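PDB 4ZXW: C-domain type II peptide synthetase from Streptomyces globisporus, which belongs to the condensation-domain family of peptide synthetases and, in this crystal, binds (1R)-1-(naphthalen-2-yl)ethane-1,2-diol, alpha-D-glucopyranose and beta-D-fructofuranose. Local coordinates for residues P44-V49 and H156-D161; E123-G128 and E402-P407; D408-S413 and G424-N429. All coordinates share one frame; numbering follows the deposited sequence.

Contact 1. Residues P44-V49 and H156-D161; sequences PMYHIV and HHTAAD. With GLC (alpha-D-glucopyranose), chain C; 4T7 ((1R)-1-(naphthalen-2-yl)ethane-1,2-diol), chain E.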
loop_
_atom_site.group_PDB
_atom_site.type_symbol
_atom_site.label_atom_id
_atom_site.label_comp_id
_atom_site.label_asym_id
_atom_site.label_seq_id
_atom_site.Cartn_x
_atom_site.Cartn_y
_atom_site.Cartn_z
ATOM N N PRO A 44 -5.575 8.167 13.668
ATOM C CA PRO A 44 -4.207 8.691 13.491
ATOM C C PRO A 44 -3.156 7.640 13.187
ATOM O O PRO A 44 -2.031 8.023 12.917
ATOM C CB PRO A 44 -3.897 9.348 14.834
ATOM C CG PRO A 44 -4.793 8.651 15.837
ATOM C CD PRO A 44 -5.948 8.014 15.086
ATOM N N MET A 45 -3.495 6.356 13.237
ATOM C CA MET A 45 -2.519 5.327 12.865
ATOM C C MET A 45 -2.642 4.866 11.417
ATOM O O MET A 45 -1.845 4.039 10.969
ATOM C CB MET A 45 -2.626 4.125 13.804
ATOM C CG MET A 45 -2.248 4.482 15.259
ATOM S SD MET A 45 -0.569 5.119 15.415
ATOM C CE MET A 45 0.365 3.629 15.005
ATOM N N TYR A 46 -3.592 5.425 10.668
ATOM C CA TYR A 46 -3.770 4.989 9.281
ATOM C C TYR A 46 -2.875 5.881 8.409
ATOM O O TYR A 46 -3.314 6.858 7.789
ATOM C CB TYR A 46 -5.248 5.046 8.848
ATOM C CG TYR A 46 -5.493 4.515 7.461
ATOM C CD1 TYR A 46 -5.372 3.152 7.190
ATOM C CD2 TYR A 46 -5.853 5.352 6.416
ATOM C CE1 TYR A 46 -5.575 2.648 5.934
ATOM C CE2 TYR A 46 -6.088 4.810 5.104
ATOM C CZ TYR A 46 -5.941 3.463 4.887
ATOM O OH TYR A 46 -6.130 2.888 3.613
ATOM N N HIS A 47 -1.601 5.556 8.394
ATOM C CA HIS A 47 -0.636 6.367 7.651
ATOM C C HIS A 47 0.259 5.467 6.809
ATOM O O HIS A 47 0.208 4.237 6.919
ATOM C CB HIS A 47 0.212 7.248 8.597
ATOM C CG HIS A 47 0.650 6.559 9.862
ATOM N ND1 HIS A 47 1.256 5.321 9.871
ATOM C CD2 HIS A 47 0.570 6.942 11.163
ATOM C CE1 HIS A 47 1.530 4.970 11.116
ATOM N NE2 HIS A 47 1.121 5.935 11.918
ATOM N N ILE A 48 1.067 6.102 5.965
ATOM C CA ILE A 48 1.973 5.404 5.068
ATOM C C ILE A 48 3.317 6.124 5.223
ATOM O O ILE A 48 3.341 7.351 5.366
ATOM C CB ILE A 48 1.437 5.406 3.631
ATOM C CG1 ILE A 48 2.407 4.700 2.683
ATOM C CG2 ILE A 48 1.189 6.843 3.158
ATOM C CD1 ILE A 48 1.837 4.462 1.291
ATOM N N VAL A 49 4.417 5.360 5.264
ATOM C CA VAL A 49 5.767 5.922 5.317
ATOM C C VAL A 49 6.572 5.636 4.041
ATOM O O VAL A 49 6.329 4.667 3.334
ATOM C CB VAL A 49 6.555 5.393 6.539
ATOM C CG1 VAL A 49 5.799 5.673 7.791
ATOM C CG2 VAL A 49 6.776 3.900 6.419
ATOM N N HIS A 156 -0.841 10.826 6.122
ATOM C CA HIS A 156 -2.075 10.077 6.393
ATOM C C HIS A 156 -2.454 9.335 5.123
ATOM O O HIS A 156 -2.371 9.869 4.004
ATOM C CB HIS A 156 -3.230 10.957 6.869
ATOM C CG HIS A 156 -4.253 10.197 7.658
ATOM N ND1 HIS A 156 -5.331 9.567 7.076
ATOM C CD2 HIS A 156 -4.322 9.911 8.981
ATOM C CE1 HIS A 156 -6.016 8.927 8.003
ATOM N NE2 HIS A 156 -5.428 9.126 9.170
ATOM N N HIS A 157 -2.851 8.087 5.287
ATOM C CA HIS A 157 -2.996 7.208 4.122
ATOM C C HIS A 157 -4.315 7.526 3.379
ATOM O O HIS A 157 -4.552 7.013 2.296
ATOM C CB HIS A 157 -2.883 5.748 4.592
ATOM C CG HIS A 157 -2.762 4.730 3.503
ATOM N ND1 HIS A 157 -2.414 5.042 2.201
ATOM C CD2 HIS A 157 -2.908 3.385 3.539
ATOM C CE1 HIS A 157 -2.375 3.934 1.483
ATOM N NE2 HIS A 157 -2.668 2.912 2.272
ATOM N N THR A 158 -5.165 8.381 3.957
ATOM C CA THR A 158 -6.310 8.950 3.212
ATOM C C THR A 158 -5.854 10.023 2.202
ATOM O O THR A 158 -6.586 10.335 1.241
ATOM C CB THR A 158 -7.384 9.589 4.156
ATOM O OG1 THR A 158 -6.824 10.707 4.884
ATOM C CG2 THR A 158 -7.922 8.555 5.109
ATOM N N ALA A 159 -4.661 10.584 2.435
ATOM C CA ALA A 159 -4.106 11.674 1.625
ATOM C C ALA A 159 -3.105 11.200 0.571
ATOM O O ALA A 159 -2.884 11.892 -0.430
ATOM C CB ALA A 159 -3.407 12.704 2.507
ATOM N N ALA A 160 -2.497 10.039 0.802
ATOM C CA ALA A 160 -1.402 9.570 -0.039
ATOM C C ALA A 160 -1.340 8.058 -0.123
ATOM O O ALA A 160 -1.479 7.378 0.899
ATOM C CB ALA A 160 -0.071 10.114 0.499
ATOM N N ASP A 161 -1.141 7.538 -1.347
ATOM C CA ASP A 161 -0.757 6.146 -1.558
ATOM C C ASP A 161 0.756 6.077 -1.877
ATOM O O ASP A 161 1.457 7.087 -1.813
ATOM C CB ASP A 161 -1.602 5.485 -2.685
ATOM C CG ASP A 161 -1.539 6.243 -4.019
ATOM O OD1 ASP A 161 -0.506 6.889 -4.316
ATOM O OD2 ASP A 161 -2.531 6.186 -4.791
HETATM C C1 GLC C . 5.278 0.236 2.416
HETATM C C2 GLC C . 4.922 1.482 3.220
HETATM C C3 GLC C . 4.169 1.168 4.506
HETATM C C4 GLC C . 2.976 0.292 4.173
HETATM C C5 GLC C . 3.422 -0.948 3.381
HETATM C C6 GLC C . 2.186 -1.787 3.023
HETATM O O2 GLC C . 6.114 2.165 3.576
HETATM O O3 GLC C . 3.709 2.412 5.051
HETATM O O4 GLC C . 2.326 -0.094 5.392
HETATM O O5 GLC C . 4.140 -0.580 2.187
HETATM O O6 GLC C . 1.414 -1.054 2.066
HETATM C CAI 4T7 E . -5.863 -2.558 3.748
HETATM C CAM 4T7 E . -7.041 -3.272 4.007
HETATM C CAG 4T7 E . -6.984 -4.632 4.303
HETATM C CAD 4T7 E . -8.153 -5.347 4.596
HETATM C CAC 4T7 E . -9.391 -4.702 4.600
HETATM C CAF 4T7 E . -9.449 -3.337 4.309
HETATM C CAL 4T7 E . -8.271 -2.620 4.032
HETATM C CAH 4T7 E . -8.313 -1.254 3.742
HETATM C CAE 4T7 E . -7.136 -0.568 3.451
HETATM C CAK 4T7 E . -5.885 -1.187 3.461
HETATM C CAN 4T7 E . -4.683 -0.417 3.157
HETATM O OAB 4T7 E . -3.536 -0.718 3.992
HETATM C CAJ 4T7 E . -4.228 -0.582 1.695
HETATM O OAA 4T7 E . -3.045 0.197 1.432
HETATM O O HOH W 1 -5.770 4.516 1.635
#
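The Tyr46 ring carries CB of His157 over one face, a CH-pi contact 3.7 Å from that CB to the ring centroid. CE1 of His156 lies at the Tyr46 edge, near the ring plane. This edge is turned toward the face of the His156 imidazole, an offset edge-to-face pair with planes at 63°. The same imidazole face bears Tyr46 O, centred above it. Ile48 CB covers one face of the His157 ring; over the opposite face a water bonds to Tyr46 OH and His157 O. His47 and His156 are an antiparallel non-hydrogen-bonded pair of strands 47-55 and 148-156. Segment 156-161 fits the HHxxxD signature of condensation domains. Asp161 N-caps helix 162-179 through OD1 to Ala164 N, and its OD2 bonds Phe310 N. His157 N donates an almost straight bond to Tyr46 O (2.8 Å, 171°). His157 CG stands anti to the backbone N (chi1 -169°), which swings the imidazole toward the naphthyl diol. His157 ND1 donates in the ring plane to Ala160 O at 2.8 Å. His157 NE2 is hydrogen-bonded to OAA of the diol at 2.9 Å. His156 ND1 bonds Thr158 OG1, and His156 NE2 bonds Gly43 O. Val49 N and O bond O3 and O2 of the glucopyranose.

Contact 2. Residues E123-G128 and E402-P407; sequences EVESTG and EGSDIP. With 4T7 ((1R)-1-(naphthalen-2-yl)ethane-1,2-diol), chain E.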
loop_
_atom_site.group_PDB
_atom_site.type_symbol
_atom_site.label_atom_id
_atom_site.label_comp_id
_atom_site.label_asym_id
_atom_site.label_seq_id
_atom_site.Cartn_x
_atom_site.Cartn_y
_atom_site.Cartn_z
ATOM N N GLU A 123 9.983 3.604 14.503
ATOM C CA GLU A 123 9.549 4.505 15.558
ATOM C C GLU A 123 8.562 5.497 14.954
ATOM O O GLU A 123 7.494 5.741 15.499
ATOM C CB GLU A 123 10.716 5.243 16.206
ATOM C CG GLU A 123 10.288 5.923 17.497
ATOM C CD GLU A 123 11.083 7.161 17.839
ATOM O OE1 GLU A 123 12.329 7.077 17.844
ATOM O OE2 GLU A 123 10.455 8.215 18.118
ATOM N N VAL A 124 8.905 6.043 13.803
ATOM C CA VAL A 124 8.008 6.983 13.165
ATOM C C VAL A 124 6.659 6.308 12.867
ATOM O O VAL A 124 5.615 6.884 13.166
ATOM C CB VAL A 124 8.670 7.575 11.907
ATOM C CG1 VAL A 124 7.691 8.411 11.119
ATOM C CG2 VAL A 124 9.885 8.429 12.325
ATOM N N GLU A 125 6.662 5.088 12.324
ATOM C CA GLU A 125 5.407 4.434 11.966
ATOM C C GLU A 125 4.608 4.094 13.229
ATOM O O GLU A 125 3.406 3.892 13.169
ATOM C CB GLU A 125 5.652 3.148 11.134
ATOM C CG GLU A 125 4.408 2.473 10.580
ATOM C CD GLU A 125 4.703 1.187 9.750
ATOM O OE1 GLU A 125 5.705 1.186 8.970
ATOM O OE2 GLU A 125 3.912 0.191 9.895
ATOM N N SER A 126 5.265 4.033 14.381
ATOM C CA SER A 126 4.539 3.696 15.596
ATOM C C SER A 126 3.837 4.957 16.191
ATOM O O SER A 126 3.028 4.850 17.091
ATOM C CB SER A 126 5.483 3.033 16.617
ATOM O OG SER A 126 6.328 4.002 17.216
ATOM N N THR A 127 4.101 6.138 15.644
ATOM C CA THR A 127 3.508 7.351 16.192
ATOM C C THR A 127 2.272 7.714 15.381
ATOM O O THR A 127 2.186 7.358 14.237
ATOM C CB THR A 127 4.518 8.573 16.190
ATOM O OG1 THR A 127 4.749 9.038 14.849
ATOM C CG2 THR A 127 5.859 8.201 16.794
ATOM N N GLY A 128 1.329 8.438 15.983
ATOM C CA GLY A 128 0.135 8.898 15.304
ATOM C C GLY A 128 0.231 10.177 14.474
ATOM O O GLY A 128 1.059 11.034 14.713
ATOM N N GLU A 402 3.409 -2.660 16.528
ATOM C CA GLU A 402 2.272 -1.766 16.486
ATOM C C GLU A 402 2.533 -0.611 15.546
ATOM O O GLU A 402 3.027 0.437 15.946
ATOM C CB GLU A 402 1.924 -1.255 17.888
ATOM C CG GLU A 402 0.525 -0.684 17.967
ATOM C CD GLU A 402 -0.111 -0.870 19.342
ATOM O OE1 GLU A 402 -0.628 -1.977 19.622
ATOM O OE2 GLU A 402 -0.090 0.086 20.146
ATOM N N GLY A 403 2.161 -0.818 14.288
ATOM C CA GLY A 403 2.496 0.110 13.231
ATOM C C GLY A 403 1.269 0.689 12.571
ATOM O O GLY A 403 0.237 0.886 13.221
ATOM N N SER A 404 1.376 0.947 11.272
ATOM C CA SER A 404 0.268 1.537 10.526
ATOM C C SER A 404 -0.943 0.658 10.611
ATOM O O SER A 404 -0.843 -0.569 10.567
ATOM C CB SER A 404 0.615 1.732 9.070
ATOM O OG SER A 404 1.744 2.546 8.933
ATOM N N ASP A 405 -2.087 1.305 10.749
ATOM C CA ASP A 405 -3.340 0.613 10.903
ATOM C C ASP A 405 -3.775 -0.140 9.639
ATOM O O ASP A 405 -3.704 0.396 8.550
ATOM C CB ASP A 405 -4.413 1.613 11.279
ATOM C CG ASP A 405 -5.734 0.948 11.599
ATOM O OD1 ASP A 405 -5.943 0.568 12.780
ATOM O OD2 ASP A 405 -6.563 0.816 10.669
ATOM N N ILE A 406 -4.230 -1.378 9.805
ATOM C CA ILE A 406 -5.057 -2.043 8.784
ATOM C C ILE A 406 -6.504 -2.002 9.268
ATOM O O ILE A 406 -6.836 -2.593 10.310
ATOM C CB ILE A 406 -4.594 -3.481 8.500
ATOM C CG1 ILE A 406 -3.317 -3.470 7.667
ATOM C CG2 ILE A 406 -5.655 -4.233 7.665
ATOM C CD1 ILE A 406 -2.552 -4.792 7.760
ATOM N N PRO A 407 -7.372 -1.286 8.540
ATOM C CA PRO A 407 -8.722 -1.068 9.057
ATOM C C PRO A 407 -9.407 -2.318 9.631
ATOM O O PRO A 407 -9.960 -2.248 10.722
ATOM C CB PRO A 407 -9.467 -0.532 7.826
ATOM C CG PRO A 407 -8.448 0.257 7.130
ATOM C CD PRO A 407 -7.147 -0.507 7.309
HETATM C CAI 4T7 E . -5.863 -2.558 3.748
HETATM C CAM 4T7 E . -7.041 -3.272 4.007
HETATM C CAG 4T7 E . -6.984 -4.632 4.303
HETATM C CAD 4T7 E . -8.153 -5.347 4.596
HETATM C CAC 4T7 E . -9.391 -4.702 4.600
HETATM C CAF 4T7 E . -9.449 -3.337 4.309
HETATM C CAL 4T7 E . -8.271 -2.620 4.032
HETATM C CAH 4T7 E . -8.313 -1.254 3.742
HETATM C CAE 4T7 E . -7.136 -0.568 3.451
HETATM C CAK 4T7 E . -5.885 -1.187 3.461
HETATM C CAN 4T7 E . -4.683 -0.417 3.157
HETATM O OAB 4T7 E . -3.536 -0.718 3.992
HETATM C CAJ 4T7 E . -4.228 -0.582 1.695
HETATM O OAA 4T7 E . -3.045 0.197 1.432
#
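Glu125 reaches Ser404 with a fully extended side chain. Its CG stands anti to the backbone N (chi1 -174°), and CD continues the same line. The carboxylate is thereby carried off the end of helix 110-126 to the backbone of 402-407. Glu125 OE2 accepts the Ser404 N-H at 3.0 Å through its anti lone pair, the one away from OE1. The bond is almost straight, at 176°. OE1 faces Arg246 and Arg396 in salt bridges, so both carboxylate oxygens are held and the group is fixed in rotation. The two arginines would be expected to keep the acid ionised. Glu125 OE2 also lies 3.6 Å from CA of Gly403, which has no side chain to come between. Segment 402-407 belongs to the connection that runs from strand 388-392, in the sheet of strand 47-55, back to strand 410-416 in the other sheet. This is consistent with the crossover between the two halves of the condensation fold. Ser404 turns OG back beside its own backbone N (chi1 -58°). There Ser404 OG sits 3.1 Å from Glu125 CG and is hydrogen-bonded to His47 ND1. Ser126 folds its hydroxyl back, and Ser126 OG donates to Glu123 O at 2.7 Å. Ser126 CB lies 3.6 Å from Glu402 O. Farther along, Ile406 CG2 and Pro407 CG touch the same face of the naphthalene, with Ile406 CG2 3.6 Å from CAG and Pro407 CG 3.7 Å from CAH.

Contact 3. Residues D408-S413 and G424-N429; sequences DGVLWS and GSLGYN. With FRU (beta-D-fructofuranose), chain B; 4T7 ((1R)-1-(naphthalen-2-yl)ethane-1,2-diol), chain E; GLC (alpha-D-glucopyranose), chain C.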
loop_
_atom_site.group_PDB
_atom_site.type_symbol
_atom_site.label_atom_id
_atom_site.label_comp_id
_atom_site.label_asym_id
_atom_site.label_seq_id
_atom_site.Cartn_x
_atom_site.Cartn_y
_atom_site.Cartn_z
ATOM N N ASP A 408 -9.366 -3.442 8.942
ATOM C CA ASP A 408 -10.103 -4.610 9.429
ATOM C C ASP A 408 -9.813 -5.801 8.522
ATOM O O ASP A 408 -10.628 -6.164 7.661
ATOM C CB ASP A 408 -11.617 -4.300 9.482
ATOM C CG ASP A 408 -12.401 -5.232 10.422
ATOM O OD1 ASP A 408 -12.106 -6.452 10.473
ATOM O OD2 ASP A 408 -13.323 -4.714 11.112
ATOM N N GLY A 409 -8.647 -6.408 8.728
ATOM C CA GLY A 409 -8.228 -7.521 7.917
ATOM C C GLY A 409 -6.757 -7.864 7.988
ATOM O O GLY A 409 -6.048 -7.507 8.938
ATOM N N VAL A 410 -6.317 -8.573 6.956
ATOM C CA VAL A 410 -4.966 -9.051 6.832
ATOM C C VAL A 410 -4.443 -8.553 5.509
ATOM O O VAL A 410 -5.108 -8.705 4.480
ATOM C CB VAL A 410 -4.929 -10.573 6.930
ATOM C CG1 VAL A 410 -3.549 -11.111 6.661
ATOM C CG2 VAL A 410 -5.385 -11.010 8.297
ATOM N N LEU A 411 -3.266 -7.943 5.524
ATOM C CA LEU A 411 -2.662 -7.478 4.284
ATOM C C LEU A 411 -1.318 -8.137 3.992
ATOM O O LEU A 411 -0.380 -8.084 4.794
ATOM C CB LEU A 411 -2.481 -5.975 4.316
ATOM C CG LEU A 411 -1.902 -5.343 3.029
ATOM C CD1 LEU A 411 -2.876 -5.454 1.939
ATOM C CD2 LEU A 411 -1.616 -3.858 3.242
ATOM N N TRP A 412 -1.245 -8.765 2.824
ATOM C CA TRP A 412 0.023 -9.153 2.210
ATOM C C TRP A 412 0.389 -8.058 1.247
ATOM O O TRP A 412 -0.424 -7.646 0.442
ATOM C CB TRP A 412 -0.090 -10.463 1.451
ATOM C CG TRP A 412 -0.476 -11.622 2.280
ATOM C CD1 TRP A 412 -1.732 -11.946 2.713
ATOM C CD2 TRP A 412 0.386 -12.655 2.739
ATOM N NE1 TRP A 412 -1.698 -13.109 3.433
ATOM C CE2 TRP A 412 -0.408 -13.575 3.455
ATOM C CE3 TRP A 412 1.752 -12.894 2.611
ATOM C CZ2 TRP A 412 0.125 -14.714 4.054
ATOM C CZ3 TRP A 412 2.283 -14.030 3.205
ATOM C CH2 TRP A 412 1.468 -14.920 3.926
ATOM N N SER A 413 1.611 -7.573 1.321
ATOM C CA SER A 413 2.018 -6.527 0.431
ATOM C C SER A 413 3.452 -6.807 -0.004
ATOM O O SER A 413 4.330 -6.984 0.820
ATOM C CB SER A 413 1.883 -5.171 1.124
ATOM O OG SER A 413 2.412 -4.101 0.335
ATOM N N GLY A 424 8.611 -7.688 1.303
ATOM C CA GLY A 424 7.235 -7.932 1.656
ATOM C C GLY A 424 6.876 -7.707 3.105
ATOM O O GLY A 424 7.738 -7.681 3.984
ATOM N N SER A 425 5.570 -7.563 3.332
ATOM C CA SER A 425 5.003 -7.476 4.672
ATOM C C SER A 425 3.733 -8.280 4.765
ATOM O O SER A 425 2.927 -8.284 3.843
ATOM C CB SER A 425 4.663 -6.048 5.051
ATOM O OG SER A 425 5.802 -5.311 5.302
ATOM N N LEU A 426 3.584 -8.950 5.895
ATOM C CA LEU A 426 2.312 -9.484 6.314
ATOM C C LEU A 426 1.835 -8.690 7.538
ATOM O O LEU A 426 2.438 -8.777 8.618
ATOM C CB LEU A 426 2.438 -10.957 6.662
ATOM C CG LEU A 426 1.199 -11.667 7.181
ATOM C CD1 LEU A 426 0.077 -11.620 6.180
ATOM C CD2 LEU A 426 1.532 -13.090 7.491
ATOM N N GLY A 427 0.766 -7.919 7.352
ATOM C CA GLY A 427 0.200 -7.109 8.405
ATOM C C GLY A 427 -1.123 -7.694 8.845
ATOM O O GLY A 427 -1.890 -8.234 8.035
ATOM N N TYR A 428 -1.375 -7.599 10.137
ATOM C CA TYR A 428 -2.576 -8.136 10.733
ATOM C C TYR A 428 -2.885 -7.396 12.036
ATOM O O TYR A 428 -2.025 -6.681 12.616
ATOM C CB TYR A 428 -2.405 -9.621 11.001
ATOM C CG TYR A 428 -1.167 -9.864 11.819
ATOM C CD1 TYR A 428 0.070 -9.973 11.215
ATOM C CD2 TYR A 428 -1.224 -9.959 13.188
ATOM C CE1 TYR A 428 1.235 -10.172 11.970
ATOM C CE2 TYR A 428 -0.071 -10.178 13.949
ATOM C CZ TYR A 428 1.156 -10.284 13.322
ATOM O OH TYR A 428 2.316 -10.491 14.046
ATOM N N ASN A 429 -4.136 -7.562 12.456
ATOM C CA ASN A 429 -4.673 -6.964 13.661
ATOM C C ASN A 429 -4.360 -7.851 14.845
ATOM O O ASN A 429 -4.741 -9.030 14.892
ATOM C CB ASN A 429 -6.191 -6.766 13.570
ATOM C CG ASN A 429 -6.621 -5.866 12.425
ATOM O OD1 ASN A 429 -7.722 -6.030 11.897
ATOM N ND2 ASN A 429 -5.775 -4.916 12.035
HETATM C C1 FRU B . 8.480 0.042 2.559
HETATM C C2 FRU B . 7.366 -1.006 2.637
HETATM C C3 FRU B . 7.644 -2.180 3.568
HETATM C C4 FRU B . 7.020 -3.468 2.973
HETATM C C5 FRU B . 7.081 -3.111 1.492
HETATM C C6 FRU B . 5.852 -3.684 0.786
HETATM O O1 FRU B . 8.448 0.968 3.638
HETATM O O2 FRU B . 6.177 -0.484 3.222
HETATM O O3 FRU B . 7.861 -1.937 4.967
HETATM O O4 FRU B . 7.649 -4.708 3.290
HETATM O O5 FRU B . 7.118 -1.660 1.376
HETATM O O6 FRU B . 4.643 -3.130 1.364
HETATM C CAI 4T7 E . -5.863 -2.558 3.748
HETATM C CAM 4T7 E . -7.041 -3.272 4.007
HETATM C CAG 4T7 E . -6.984 -4.632 4.303
HETATM C CAD 4T7 E . -8.153 -5.347 4.596
HETATM C CAC 4T7 E . -9.391 -4.702 4.600
HETATM C CAF 4T7 E . -9.449 -3.337 4.309
HETATM C CAL 4T7 E . -8.271 -2.620 4.032
HETATM C CAH 4T7 E . -8.313 -1.254 3.742
HETATM C CAE 4T7 E . -7.136 -0.568 3.451
HETATM C CAK 4T7 E . -5.885 -1.187 3.461
HETATM C CAN 4T7 E . -4.683 -0.417 3.157
HETATM O OAB 4T7 E . -3.536 -0.718 3.992
HETATM C CAJ 4T7 E . -4.228 -0.582 1.695
HETATM O OAA 4T7 E . -3.045 0.197 1.432
HETATM C C1 GLC C . 5.278 0.236 2.416
HETATM C C2 GLC C . 4.922 1.482 3.220
HETATM C C3 GLC C . 4.169 1.168 4.506
HETATM C C4 GLC C . 2.976 0.292 4.173
HETATM C C5 GLC C . 3.422 -0.948 3.381
HETATM C C6 GLC C . 2.186 -1.787 3.023
HETATM O O2 GLC C . 6.114 2.165 3.576
HETATM O O3 GLC C . 3.709 2.412 5.051
HETATM O O4 GLC C . 2.326 -0.094 5.392
HETATM O O5 GLC C . 4.140 -0.580 2.187
HETATM O O6 GLC C . 1.414 -1.054 2.066
HETATM O O HOH W 2 -6.064 -8.915 10.933
#
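Leu411 and Gly427 form a hydrogen-bonded pair in an antiparallel beta hairpin, made of strands 410-416 and 422-429. Gly427 N donates to Leu411 O at 2.8 Å, in the carbonyl plane. Leu411 N returns a bond to Gly427 O at 2.9 Å. Ser413 and Ser425 make the next such pair. Between them, Trp412 and Leu426 are a non-hydrogen-bonded pair on the opposite face of the sheet. Their side chains run next to each other in a common direction. Leu426 CD1 sits over the indole, 3.5 Å from the centroid of the five-membered ring of Trp412 and 15° off its normal. Leu426 has CG anti to its backbone N (chi1 178°), which carries this methyl across to Trp412. Leu426 CD1 also touches Val410 CG1 at 3.7 Å. Helix 435-454 covers this face: Met438 packs on Val410 and Leu426, while Phe441 meets the indole edge-to-face. The face with Leu411, Ser413 and Ser425 looks toward the ligands. Ser413 OG donates to O6 of the fructofuranose at 2.6 Å, and is also bonded to Gln372. Leu411 CD2 approaches the naphthyl diol. At the open end of the hairpin, Asn429 OD1 takes a weak bond from Gly409 N and another from Gln367. On the sugar side, Ser425 OG is hydrogen-bonded to O4 of the fructofuranose at 2.8 Å.

From the N terminus, segment 44-49 opens contact 1 as it enters strand 47-55. Segment 123-128 opens contact 2 at the end of helix 110-126, before 156-161 closes contact 1. Contact 1 joins the start of strand 47-55 to the loop between strand 148-156 and helix 162-179. The chain returns at 402-407 to close contact 2, so the two cross. They also touch, through Met45 O with Asp405 N. Contact 2 ties the end of helix 110-126 to the connection between the two sheets. Contact 3 follows in series, as 408-413 continues directly from 402-407 and 424-429 completes a short hairpin. Ile406 packs on Leu411, and its O pairs with Asn429 ND2. All three contacts border the naphthyl diol.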